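Local structure of intergenic-region protein (Escherichia coli CFT073, 2WJ9) at residues Thr49-Pro52 with Asp53-Ile57. The protein is probably an antirestriction protein, of the ArdB kind, that inhibits restriction enzymes and so shields incoming DNA. Sequence-based numbering, arbitrary orientation.
Sequences TIVP and DEQRI
With its chi1 at 178°, Val51 sets CG1 across from the main-chain nitrogen, while Gln55 keeps CG next to its own N and runs straight on from there (chi2 175°); the valine methyl thus reaches the base of the glutamine, and the amide lies alongside the ring of Pro52. CG1 of Val51 meets Gln55 CB at 4.0 Å and also rests against that residue's carbonyl carbon. Further out, Gln55 OE1 comes within 3.8 Å of Pro52 CD, from above the ring plane rather than within it, and the two side chains run alongside each other. Glu54 adds a second oxygen at another ring carbon: its OE1 lies 3.5 Å from Pro52 CB. Both are van der Waals contacts of a carbonyl or carboxylate oxygen with ring CH2 groups, although some weak electrostatic attraction may contribute.

In the backbone, Gln55 N donates a hydrogen bond to Pro52 O over 2.9 Å, bent to 138° at the hydrogen. Arg56 CG packs 3.7 Å from Pro52 O, and a weak bond from Arg56 N to Asp53 O carries the coil one residue further. Asp53 swings its carboxylate back beside its own N, where a water donates to both Val51 O (3.2 Å) and Asp53 OD1 (3.0 Å), tying the chain before the proline to the side chain after it.

Val51 and Arg56 both touch Leu95 of strand 93-98, and the backbone of Val51 is hydrogen-bonded to the same residue, so the buried valine joins the bend to the sheet. With the two i to i+3 backbone bonds, overlapping beta turns, Pro52-Gln55 and Asp53-Arg56, fold the connection from edge strand 48-50 of the three-stranded antiparallel sheet toward helix 59-64.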
loop_
_atom_site.group_PDB
_atom_site.type_symbol
_atom_site.label_atom_id
_atom_site.label_comp_id
_atom_site.label_asym_id
_atom_site.label_seq_id
_atom_site.Cartn_x
_atom_site.Cartn_y
_atom_site.Cartn_z
ATOM N N THR B 49 13.120 7.692 9.695
ATOM C CA THR B 49 13.722 8.661 10.631
ATOM C C THR B 49 13.402 8.234 12.065
ATOM O O THR B 49 12.253 7.904 12.377
ATOM C CB THR B 49 13.199 10.093 10.383
ATOM O OG1 THR B 49 13.554 10.516 9.062
ATOM C CG2 THR B 49 13.781 11.068 11.399
ATOM N N ILE B 50 14.417 8.206 12.922
ATOM C CA ILE B 50 14.233 7.747 14.302
ATOM C C ILE B 50 13.299 8.710 15.047
ATOM O O ILE B 50 13.289 9.923 14.775
ATOM C CB ILE B 50 15.587 7.549 15.040
ATOM C CG1 ILE B 50 15.387 6.769 16.340
ATOM C CG2 ILE B 50 16.273 8.879 15.313
ATOM C CD1 ILE B 50 16.697 6.274 16.957
ATOM N N VAL B 51 12.477 8.155 15.937
ATOM C CA VAL B 51 11.579 8.948 16.774
ATOM C C VAL B 51 12.373 9.460 17.987
ATOM O O VAL B 51 13.013 8.675 18.673
ATOM C CB VAL B 51 10.359 8.112 17.246
ATOM C CG1 VAL B 51 9.460 8.937 18.167
ATOM C CG2 VAL B 51 9.564 7.586 16.042
ATOM N N PRO B 52 12.374 10.782 18.232
ATOM C CA PRO B 52 13.081 11.320 19.413
ATOM C C PRO B 52 12.616 10.722 20.739
ATOM O O PRO B 52 11.441 10.388 20.884
ATOM C CB PRO B 52 12.748 12.814 19.371
ATOM C CG PRO B 52 12.428 13.099 17.957
ATOM C CD PRO B 52 11.778 11.858 17.419
ATOM N N ASP B 53 13.533 10.605 21.700
ATOM C CA ASP B 53 13.196 10.049 23.018
ATOM C C ASP B 53 11.993 10.773 23.630
ATOM O O ASP B 53 11.139 10.147 24.264
ATOM C CB ASP B 53 14.402 10.099 23.965
ATOM C CG ASP B 53 15.400 8.970 23.714
ATOM O OD1 ASP B 53 15.068 8.005 22.989
ATOM O OD2 ASP B 53 16.526 9.056 24.248
ATOM N N GLU B 54 11.930 12.081 23.392
ATOM C CA GLU B 54 10.848 12.954 23.863
ATOM C C GLU B 54 9.464 12.461 23.424
ATOM O O GLU B 54 8.507 12.497 24.203
ATOM C CB GLU B 54 11.048 14.379 23.316
ATOM C CG GLU B 54 12.412 15.015 23.606
ATOM C CD GLU B 54 12.833 16.043 22.552
ATOM O OE1 GLU B 54 12.867 15.694 21.350
ATOM O OE2 GLU B 54 13.151 17.195 22.932
ATOM N N GLN B 55 9.374 12.008 22.173
ATOM C CA GLN B 55 8.097 11.637 21.544
ATOM C C GLN B 55 7.813 10.138 21.542
ATOM O O GLN B 55 6.789 9.709 21.006
ATOM C CB GLN B 55 8.067 12.131 20.099
ATOM C CG GLN B 55 8.306 13.617 19.939
ATOM C CD GLN B 55 8.376 14.042 18.482
ATOM O OE1 GLN B 55 8.284 13.213 17.572
ATOM N NE2 GLN B 55 8.543 15.338 18.253
ATOM N N ARG B 56 8.705 9.346 22.131
ATOM C CA ARG B 56 8.555 7.887 22.118
ATOM C C ARG B 56 7.209 7.434 22.659
ATOM O O ARG B 56 6.528 6.610 22.049
ATOM C CB ARG B 56 9.650 7.218 22.947
ATOM C CG ARG B 56 10.953 7.020 22.222
ATOM C CD ARG B 56 11.842 6.004 22.945
ATOM N NE ARG B 56 11.320 4.641 22.827
ATOM C CZ ARG B 56 11.928 3.623 22.217
ATOM N NH1 ARG B 56 13.125 3.768 21.657
ATOM N NH2 ARG B 56 11.331 2.428 22.183
ATOM N N ILE B 57 6.827 7.974 23.809
ATOM C CA ILE B 57 5.641 7.490 24.504
ATOM C C ILE B 57 4.333 7.751 23.736
ATOM O O ILE B 57 3.358 7.015 23.909
ATOM C CB ILE B 57 5.561 8.046 25.946
ATOM C CG1 ILE B 57 4.467 7.319 26.742
ATOM C CG2 ILE B 57 5.349 9.559 25.930
ATOM C CD1 ILE B 57 4.497 5.803 26.600
HETATM O O HOH W 1 15.842 7.926 20.047
#